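Local structure of protoporphyrinogen oxidase (Exiguobacterium sibiricum, 3LOV) at residues Leu166-Pro169 with Leu170-Ile174; Ala186-Pro189 with Gln190-Ala193; Arg420-Arg423 with Val424-Val428; Ser453-Thr456 with Met457-Ile461. The protein binds FAD and probably catalyses the oxygen-dependent oxidation of coproporphyrinogen III to coproporphyrin III in heme b biosynthesis. All coordinates share one frame; numbering follows the deposited sequence.

Contact 1 of 4, residues Leu166-Pro169 with Leu170-Ile174; sequences LIEP and LLSGI
I167 and L171, one helical turn apart, lie side by side and point the same way, with the CG2 branch of I167 against CD1 of L171 at 3.5 Å. Both side chains share one chi1 rotation. With I167 CG1 beside the backbone N (chi1 -52°), CG2 falls anti to it, on the side where L171 CD1 lies; L171 turns CG away from its own carbonyl carbon and back over the preceding turn, bringing CG within 3.5 Å of I167 O as well. That same carbonyl oxygen receives the amide of L171 at 2.7 Å in a nearly straight bond. The preceding pair, L166 and L170, meets more loosely, CD1 of the former 4.4 Å from CD2 of the latter.

P169 has no N-H to give to the turn before it, and the helix is kinked there. Its carbonyl is nevertheless well used: G173 N reaches P169 O from above the carbonyl plane at 3.0 Å, and a water donates to both P169 O and G173 O. The polar ends of E168 and S172 are bonded elsewhere, E168 OE2 accepting from I179 N and S172 OG binding G177 O, which ties the helix end to the chain that follows. G173 leaves helical geometry with positive phi. The arrangement is that of a proline-kinked helix C-terminus, closed by a glycine, beside the FAD that I174 touches.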
loop_
_atom_site.group_PDB
_atom_site.type_symbol
_atom_site.label_atom_id
_atom_site.label_comp_id
_atom_site.label_asym_id
_atom_site.label_seq_id
_atom_site.Cartn_x
_atom_site.Cartn_y
_atom_site.Cartn_z
ATOM N N LEU A 166 14.500 -14.738 -1.555
ATOM C CA LEU A 166 13.510 -14.739 -0.446
ATOM C C LEU A 166 13.071 -13.351 0.046
ATOM O O LEU A 166 11.872 -13.062 0.081
ATOM C CB LEU A 166 14.013 -15.597 0.708
ATOM C CG LEU A 166 13.059 -15.626 1.903
ATOM C CD1 LEU A 166 11.670 -16.127 1.499
ATOM C CD2 LEU A 166 13.686 -16.425 3.049
ATOM N N ILE A 167 14.022 -12.487 0.404
ATOM C CA ILE A 167 13.691 -11.256 1.125
ATOM C C ILE A 167 12.932 -10.276 0.237
ATOM O O ILE A 167 11.888 -9.764 0.608
ATOM C CB ILE A 167 14.918 -10.538 1.649
ATOM C CG1 ILE A 167 15.821 -11.475 2.470
ATOM C CG2 ILE A 167 14.503 -9.359 2.541
ATOM C CD1 ILE A 167 15.198 -12.014 3.676
ATOM N N GLU A 168 13.451 -10.021 -0.948
ATOM C CA GLU A 168 12.773 -9.113 -1.858
ATOM C C GLU A 168 11.340 -9.495 -2.137
ATOM O O GLU A 168 10.456 -8.664 -1.958
ATOM C CB GLU A 168 13.562 -8.900 -3.171
ATOM C CG GLU A 168 12.840 -7.991 -4.146
ATOM C CD GLU A 168 13.776 -7.518 -5.264
ATOM O OE1 GLU A 168 14.325 -8.384 -5.971
ATOM O OE2 GLU A 168 13.992 -6.311 -5.390
ATOM N N PRO A 169 11.080 -10.720 -2.623
ATOM C CA PRO A 169 9.682 -11.008 -2.893
ATOM C C PRO A 169 8.802 -11.069 -1.631
ATOM O O PRO A 169 7.650 -10.673 -1.677
ATOM C CB PRO A 169 9.732 -12.360 -3.602
ATOM C CG PRO A 169 11.051 -12.909 -3.386
ATOM C CD PRO A 169 11.970 -11.756 -3.153
ATOM N N LEU A 170 9.363 -11.534 -0.516
ATOM C CA LEU A 170 8.651 -11.561 0.783
ATOM C C LEU A 170 8.295 -10.160 1.270
ATOM O O LEU A 170 7.136 -9.835 1.499
ATOM C CB LEU A 170 9.516 -12.256 1.837
ATOM C CG LEU A 170 8.885 -12.525 3.197
ATOM C CD1 LEU A 170 7.705 -13.489 3.097
ATOM C CD2 LEU A 170 9.958 -13.068 4.183
ATOM N N LEU A 171 9.295 -9.320 1.393
ATOM C CA LEU A 171 9.084 -7.995 1.938
ATOM C C LEU A 171 8.344 -7.064 0.972
ATOM O O LEU A 171 7.570 -6.232 1.427
ATOM C CB LEU A 171 10.410 -7.382 2.430
ATOM C CG LEU A 171 11.119 -8.099 3.617
ATOM C CD1 LEU A 171 12.260 -7.181 4.170
ATOM C CD2 LEU A 171 10.156 -8.529 4.772
ATOM N N SER A 172 8.534 -7.220 -0.347
ATOM C CA SER A 172 7.808 -6.408 -1.314
ATOM C C SER A 172 6.351 -6.804 -1.427
ATOM O O SER A 172 5.487 -5.936 -1.599
ATOM C CB SER A 172 8.473 -6.457 -2.699
ATOM O OG SER A 172 9.655 -5.679 -2.624
ATOM N N GLY A 173 6.070 -8.096 -1.343
ATOM C CA GLY A 173 4.680 -8.569 -1.369
ATOM C C GLY A 173 3.979 -8.070 -2.625
ATOM O O GLY A 173 4.632 -7.910 -3.669
ATOM N N ILE A 174 2.696 -7.744 -2.509
ATOM C CA ILE A 174 1.907 -7.282 -3.658
ATOM C C ILE A 174 2.399 -5.932 -4.270
ATOM O O ILE A 174 2.187 -5.670 -5.461
ATOM C CB ILE A 174 0.398 -7.217 -3.319
ATOM C CG1 ILE A 174 0.113 -6.201 -2.212
ATOM C CG2 ILE A 174 -0.137 -8.615 -2.886
ATOM C CD1 ILE A 174 -1.376 -6.132 -1.879
HETATM O O HOH W 1 6.543 -10.170 -3.880
#

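Contact 2 of 4, residues Ala186-Pro189 with Gln190-Ala193; sequences ATYP and QFVA
The CB of Y188 sits over the centre of the F191 ring, 3.6 Å from its centroid and only 12° off the ring normal, a clear CH-pi contact. Both residues have CG beside the backbone N, and the two side chains run alongside each other in the same direction. Their ring planes are 16° from parallel. With centroids 5.1 Å from one another, the planes are displaced until ring stacks on ring only slightly, and the methylene rather than the tyrosine ring fills the phenylalanine face.

P189 precedes Q190 in the turn that carries F191 back to Y188. Its carbonyl oxygen takes the amide of A193 in the carbonyl plane at 3.0 Å, while V192 N adds a weak bond to the same atom. One residue earlier, Y188 O accepts from F191 N at 3.0 Å, the donor standing above the carbonyl plane. In the conformer described here, one of two, Q190 has CG between its backbone N and carbonyl carbon (chi1 67°) and bends at chi2. Its amide folds back, with OE1 3.2 Å from P189 CD and NE2 at the edge of the tyrosine ring, 3.8 Å from Y188 CD1.

Helix 150-158 borders this group, with L150 against Y188 and Y153 against F191. The side-chain contact is probably mostly dispersive, a methylene against an aromatic face, while the directional bonds come from the backbone.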
loop_
_atom_site.group_PDB
_atom_site.type_symbol
_atom_site.label_atom_id
_atom_site.label_comp_id
_atom_site.label_asym_id
_atom_site.label_seq_id
_atom_site.Cartn_x
_atom_site.Cartn_y
_atom_site.Cartn_z
ATOM N N ALA A 186 13.392 3.842 6.850
ATOM C CA ALA A 186 11.976 4.111 6.739
ATOM C C ALA A 186 11.154 2.846 6.652
ATOM O O ALA A 186 9.941 2.911 6.769
ATOM C CB ALA A 186 11.670 5.045 5.535
ATOM N N THR A 187 11.773 1.690 6.449
ATOM C CA THR A 187 10.985 0.476 6.226
ATOM C C THR A 187 11.209 -0.512 7.364
ATOM O O THR A 187 10.265 -1.034 7.895
ATOM C CB THR A 187 11.340 -0.236 4.873
ATOM O OG1 THR A 187 12.689 -0.685 4.922
ATOM C CG2 THR A 187 11.174 0.678 3.654
ATOM N N TYR A 188 12.467 -0.788 7.707
ATOM C CA TYR A 188 12.786 -1.757 8.743
ATOM C C TYR A 188 13.870 -1.243 9.720
ATOM O O TYR A 188 14.913 -1.885 9.893
ATOM C CB TYR A 188 13.149 -3.119 8.083
ATOM C CG TYR A 188 11.944 -3.704 7.334
ATOM C CD1 TYR A 188 10.955 -4.428 8.012
ATOM C CD2 TYR A 188 11.762 -3.478 5.962
ATOM C CE1 TYR A 188 9.839 -4.935 7.336
ATOM C CE2 TYR A 188 10.647 -3.975 5.278
ATOM C CZ TYR A 188 9.694 -4.707 5.965
ATOM O OH TYR A 188 8.597 -5.213 5.299
ATOM N N PRO A 189 13.611 -0.097 10.397
ATOM C CA PRO A 189 14.611 0.499 11.309
ATOM C C PRO A 189 14.978 -0.437 12.474
ATOM O O PRO A 189 16.078 -0.344 13.030
ATOM C CB PRO A 189 13.911 1.773 11.833
ATOM C CG PRO A 189 12.438 1.484 11.707
ATOM C CD PRO A 189 12.306 0.604 10.475
ATOM N N GLN A 190 14.075 -1.351 12.803
ATOM C CA GLN A 190 14.304 -2.328 13.867
ATOM C C GLN A 190 15.436 -3.312 13.520
ATOM O O GLN A 190 16.143 -3.794 14.405
ATOM C CB GLN A 190 13.001 -3.066 14.238
ATOM C CG GLN A 190 12.397 -4.005 13.158
ATOM C CD GLN A 190 11.446 -3.286 12.227
ATOM O OE1 GLN A 190 11.623 -2.110 11.958
ATOM N NE2 GLN A 190 10.431 -3.988 11.740
ATOM N N PHE A 191 15.635 -3.596 12.232
ATOM C CA PHE A 191 16.806 -4.400 11.831
ATOM C C PHE A 191 18.097 -3.800 12.361
ATOM O O PHE A 191 18.947 -4.511 12.935
ATOM C CB PHE A 191 16.951 -4.538 10.306
ATOM C CG PHE A 191 15.876 -5.374 9.648
ATOM C CD1 PHE A 191 14.894 -6.024 10.399
ATOM C CD2 PHE A 191 15.861 -5.515 8.258
ATOM C CE1 PHE A 191 13.895 -6.783 9.768
ATOM C CE2 PHE A 191 14.874 -6.272 7.620
ATOM C CZ PHE A 191 13.886 -6.903 8.372
ATOM N N VAL A 192 18.250 -2.500 12.139
ATOM C CA VAL A 192 19.497 -1.802 12.455
ATOM C C VAL A 192 19.628 -1.605 13.987
ATOM O O VAL A 192 20.723 -1.764 14.550
ATOM C CB VAL A 192 19.579 -0.439 11.711
ATOM C CG1 VAL A 192 20.867 0.348 12.089
ATOM C CG2 VAL A 192 19.485 -0.661 10.188
ATOM N N ALA A 193 18.517 -1.228 14.618
ATOM C CA ALA A 193 18.438 -1.038 16.081
ATOM C C ALA A 193 18.855 -2.344 16.786
ATOM O O ALA A 193 19.734 -2.365 17.604
ATOM C CB ALA A 193 16.971 -0.615 16.492
#

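Contact 3 of 4, residues Arg420-Arg423 with Val424-Val428; sequences RIQR and VREEV
In helix 417-431 Q422 and E426 form one of three i to i+4 side-chain pairs, the others being R423 with E427 and I421 with R425. The glutamine extends beyond CG while E426 turns CG back beside its own backbone N (chi1 -70°). In the conformer of Q422 described here, one of two, NE2 gives a hydrogen bond to E426 OE2 at 3.1 Å. That oxygen lies close to the amide plane and is met on its syn side, the donor tilted 23° from the carboxylate plane; amide and carboxylate planes are 63° apart.

R423 and E427 solve the same spacing differently. Both chains bend at chi2 and run side by side, so that E427 CB lies over one face of the guanidinium, toward its rim. The nearest charged atoms, R423 NH2 and E427 OE1, are 3.5 Å apart, but the oxygen is well out of the guanidinium plane; this salt bridge is purely electrostatic, with no N-H directed at it. The directed bonds of both groups go outward: R423 NH1 binds H298 O and E301, and E427 OE2 accepts from H298 N.

In the remaining pair, I421 CG2 touches R425 NH1 at 3.4 Å. The arginine's charged end is held beyond the helix by a salt bridge to D443 and a hydrogen bond to L437 O.

The helix packs on several elements: V424 on helix 300-303 and on L437 of strand 435-437, V428 on I435 of that strand, and R425 on S453 and M457 of helix 447-463.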
loop_
_atom_site.group_PDB
_atom_site.type_symbol
_atom_site.label_atom_id
_atom_site.label_comp_id
_atom_site.label_asym_id
_atom_site.label_seq_id
_atom_site.Cartn_x
_atom_site.Cartn_y
_atom_site.Cartn_z
ATOM N N ARG A 420 12.786 14.966 0.983
ATOM C CA ARG A 420 12.314 15.554 -0.266
ATOM C C ARG A 420 10.851 16.075 -0.162
ATOM O O ARG A 420 10.514 17.156 -0.660
ATOM C CB ARG A 420 12.474 14.562 -1.394
ATOM C CG ARG A 420 13.933 14.425 -1.869
ATOM C CD ARG A 420 14.000 13.643 -3.163
ATOM N NE ARG A 420 13.546 12.245 -3.037
ATOM C CZ ARG A 420 14.310 11.252 -2.584
ATOM N NH1 ARG A 420 15.575 11.483 -2.226
ATOM N NH2 ARG A 420 13.838 10.021 -2.548
ATOM N N ILE A 421 9.993 15.313 0.495
ATOM C CA ILE A 421 8.606 15.728 0.646
ATOM C C ILE A 421 8.520 16.995 1.539
ATOM O O ILE A 421 7.709 17.862 1.256
ATOM C CB ILE A 421 7.783 14.608 1.203
ATOM C CG1 ILE A 421 7.651 13.471 0.143
ATOM C CG2 ILE A 421 6.422 15.105 1.811
ATOM C CD1 ILE A 421 7.203 13.873 -1.273
ATOM N N GLN A 422 9.319 17.108 2.608
ATOM C CA GLN A 422 9.390 18.347 3.424
ATOM C C GLN A 422 9.741 19.539 2.524
ATOM O O GLN A 422 9.136 20.624 2.599
ATOM C CB GLN A 422 10.419 18.198 4.581
ATOM C CG GLN A 422 11.007 19.526 5.112
ATOM C CD GLN A 422 12.028 19.362 6.259
ATOM O OE1 GLN A 422 12.232 18.269 6.790
ATOM N NE2 GLN A 422 12.657 20.466 6.643
ATOM N N ARG A 423 10.742 19.350 1.670
ATOM C CA ARG A 423 11.119 20.420 0.776
ATOM C C ARG A 423 9.988 20.749 -0.220
ATOM O O ARG A 423 9.729 21.906 -0.449
ATOM C CB ARG A 423 12.464 20.124 0.083
ATOM C CG ARG A 423 13.063 21.343 -0.682
ATOM C CD ARG A 423 12.585 21.318 -2.113
ATOM N NE ARG A 423 12.558 22.602 -2.806
ATOM C CZ ARG A 423 11.973 22.788 -3.984
ATOM N NH1 ARG A 423 11.331 21.778 -4.582
ATOM N NH2 ARG A 423 12.012 23.986 -4.565
ATOM N N VAL A 424 9.305 19.749 -0.794
ATOM C CA VAL A 424 8.131 19.991 -1.662
ATOM C C VAL A 424 7.079 20.879 -0.920
ATOM O O VAL A 424 6.657 21.924 -1.434
ATOM C CB VAL A 424 7.532 18.626 -2.221
ATOM C CG1 VAL A 424 6.097 18.760 -2.739
ATOM C CG2 VAL A 424 8.423 18.018 -3.316
ATOM N N ARG A 425 6.749 20.516 0.317
ATOM C CA ARG A 425 5.748 21.237 1.110
ATOM C C ARG A 425 6.125 22.687 1.415
ATOM O O ARG A 425 5.253 23.571 1.354
ATOM C CB ARG A 425 5.451 20.485 2.401
ATOM C CG ARG A 425 4.657 19.175 2.141
ATOM C CD ARG A 425 4.223 18.554 3.458
ATOM N NE ARG A 425 3.113 17.616 3.298
ATOM C CZ ARG A 425 3.125 16.342 3.695
ATOM N NH1 ARG A 425 4.171 15.806 4.327
ATOM N NH2 ARG A 425 2.046 15.605 3.512
ATOM N N GLU A 426 7.419 22.939 1.662
ATOM C CA GLU A 426 7.937 24.297 1.894
ATOM C C GLU A 426 7.869 25.138 0.639
ATOM O O GLU A 426 7.553 26.330 0.687
ATOM C CB GLU A 426 9.395 24.239 2.374
ATOM C CG GLU A 426 9.531 23.676 3.771
ATOM C CD GLU A 426 10.979 23.384 4.146
ATOM O OE1 GLU A 426 11.888 23.766 3.364
ATOM O OE2 GLU A 426 11.194 22.764 5.220
ATOM N N GLU A 427 8.186 24.527 -0.496
ATOM C CA GLU A 427 8.066 25.213 -1.744
ATOM C C GLU A 427 6.612 25.554 -2.024
ATOM O O GLU A 427 6.311 26.651 -2.467
ATOM C CB GLU A 427 8.606 24.367 -2.885
ATOM C CG GLU A 427 8.302 24.915 -4.283
ATOM C CD GLU A 427 9.200 26.095 -4.708
ATOM O OE1 GLU A 427 9.866 26.694 -3.851
ATOM O OE2 GLU A 427 9.251 26.389 -5.917
ATOM N N VAL A 428 5.707 24.597 -1.856
ATOM C CA VAL A 428 4.280 24.902 -2.066
ATOM C C VAL A 428 3.807 25.997 -1.101
ATOM O O VAL A 428 3.103 26.914 -1.480
ATOM C CB VAL A 428 3.412 23.662 -1.986
ATOM C CG1 VAL A 428 1.920 24.044 -2.029
ATOM C CG2 VAL A 428 3.760 22.693 -3.128
#

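Contact 4 of 4, residues Ser453-Thr456 with Met457-Ile461; sequences SAKT and MIESI
K455 and E459 meet across one turn of helix, NZ of the lysine lying 3.4 Å from OE2 of the glutamate. It is a salt bridge with only a weak hydrogen bond in it. E459 has CG beside its backbone N (chi1 -78°) and then extends, which lays the carboxylate back along the preceding turn. The extended chain of K455 runs past the same oxygen, its CG 3.7 Å from E459 OE2, and the bend at chi4 places NZ.

The other carboxylate oxygen is engaged by solvent: a water donates to E459 OE1 at 2.7 Å and to T456 O at 3.2 Å. T456 O also receives the amide of S460. Behind these groups the backbone ladder sets the spacing, as in the bonds from E459 N to K455 O and, almost straight at 175°, from I458 N to A454 O. S460 OG turns back to M457 O at 3.1 Å, sharing that acceptor with I461 N from the same face of the carbonyl. Farther out, S453 OG bonds to D443 and to G439 N, and T456 OG1 to A452 O.

The inward side of helix 447-463 packs on its neighbours. A454 lies on A18 and A19 of helix 14-26, which follows a probable Rossmann-type GxGxxG turn, and its side chain is about 4 Å from that of the FAD-binding T15. K455 reaches Y22 of that helix; I458 and the selenomethionine M457 rest on L282 of strand 280-283.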
loop_
_atom_site.group_PDB
_atom_site.type_symbol
_atom_site.label_atom_id
_atom_site.label_comp_id
_atom_site.label_asym_id
_atom_site.label_seq_id
_atom_site.Cartn_x
_atom_site.Cartn_y
_atom_site.Cartn_z
ATOM N N SER A 453 -1.668 11.176 7.304
ATOM C CA SER A 453 -1.232 12.269 6.430
ATOM C C SER A 453 -2.320 13.349 6.453
ATOM O O SER A 453 -2.024 14.527 6.722
ATOM C CB SER A 453 -0.965 11.742 4.991
ATOM O OG SER A 453 -0.525 12.744 4.083
ATOM N N ALA A 454 -3.561 12.939 6.226
ATOM C CA ALA A 454 -4.724 13.839 6.347
ATOM C C ALA A 454 -4.782 14.526 7.737
ATOM O O ALA A 454 -4.861 15.742 7.807
ATOM C CB ALA A 454 -6.067 13.093 6.059
ATOM N N LYS A 455 -4.727 13.754 8.827
ATOM C CA LYS A 455 -4.828 14.329 10.172
ATOM C C LYS A 455 -3.718 15.348 10.449
ATOM O O LYS A 455 -3.983 16.463 10.929
ATOM C CB LYS A 455 -4.776 13.235 11.224
ATOM C CG LYS A 455 -5.253 13.669 12.631
ATOM C CD LYS A 455 -4.854 12.609 13.665
ATOM C CE LYS A 455 -5.660 12.709 14.958
ATOM N NZ LYS A 455 -6.152 14.079 15.167
ATOM N N THR A 456 -2.471 14.989 10.153
ATOM C CA THR A 456 -1.395 15.953 10.378
ATOM C C THR A 456 -1.573 17.217 9.491
ATOM O O THR A 456 -1.279 18.320 9.943
ATOM C CB THR A 456 -0.016 15.315 10.154
ATOM O OG1 THR A 456 0.018 14.072 10.851
ATOM C CG2 THR A 456 1.101 16.190 10.696
HETATM N N MSE A 457 -2.023 17.095 8.237
HETATM C CA MSE A 457 -2.157 18.322 7.448
HETATM C C MSE A 457 -3.336 19.162 7.957
HETATM O O MSE A 457 -3.220 20.372 8.083
HETATM C CB MSE A 457 -2.245 18.086 5.946
HETATM C CG MSE A 457 -0.963 17.550 5.341
HETATM SE SE MSE A 457 0.535 18.761 5.514
HETATM C CE MSE A 457 1.715 17.868 6.788
ATOM N N ILE A 458 -4.449 18.539 8.303
ATOM C CA ILE A 458 -5.551 19.313 8.902
ATOM C C ILE A 458 -5.079 20.061 10.160
ATOM O O ILE A 458 -5.326 21.265 10.286
ATOM C CB ILE A 458 -6.830 18.423 9.186
ATOM C CG1 ILE A 458 -7.464 17.990 7.875
ATOM C CG2 ILE A 458 -7.846 19.131 10.104
ATOM C CD1 ILE A 458 -7.618 19.064 6.852
ATOM N N GLU A 459 -4.396 19.348 11.057
ATOM C CA GLU A 459 -3.812 19.915 12.272
ATOM C C GLU A 459 -2.939 21.147 12.007
ATOM O O GLU A 459 -3.008 22.124 12.735
ATOM C CB GLU A 459 -2.916 18.877 12.990
ATOM C CG GLU A 459 -3.647 17.793 13.806
ATOM C CD GLU A 459 -2.698 16.711 14.317
ATOM O OE1 GLU A 459 -1.460 16.819 14.134
ATOM O OE2 GLU A 459 -3.196 15.748 14.917
ATOM N N SER A 460 -2.090 21.078 10.988
ATOM C CA SER A 460 -1.162 22.155 10.716
ATOM C C SER A 460 -1.902 23.370 10.128
ATOM O O SER A 460 -1.454 24.485 10.304
ATOM C CB SER A 460 -0.014 21.681 9.840
ATOM O OG SER A 460 -0.392 21.679 8.499
ATOM N N ILE A 461 -3.053 23.173 9.481
ATOM C CA ILE A 461 -3.896 24.323 9.118
ATOM C C ILE A 461 -4.414 24.980 10.403
ATOM O O ILE A 461 -4.499 26.205 10.474
ATOM C CB ILE A 461 -5.100 23.966 8.219
ATOM C CG1 ILE A 461 -4.649 23.327 6.918
ATOM C CG2 ILE A 461 -5.882 25.227 7.879
ATOM C CD1 ILE A 461 -5.753 23.112 5.932
HETATM O O HOH W 2 0.217 18.448 12.724
#

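From the N terminus the four contacts come in series, each spanning adjoining residues, so none encloses or crosses another and none closes a long loop. Contact 1 ends helix 160-172, and after a loop contact 2 lies at the start of helix 189-198; the two touch where L171 CD2 meets Y188 OH at 3.7 Å. Some 230 residues later, contact 3 lies in helix 417-431 and contact 4 in helix 447-463, joined by R425 NE against the selenium of M457 at 3.6 Å. Strand 435-437, at the edge of the parallel sheet, lies between these two helices in sequence. Contacts 1 and 4 are on opposite sides of the chain's centre, their centres about 32 Å apart.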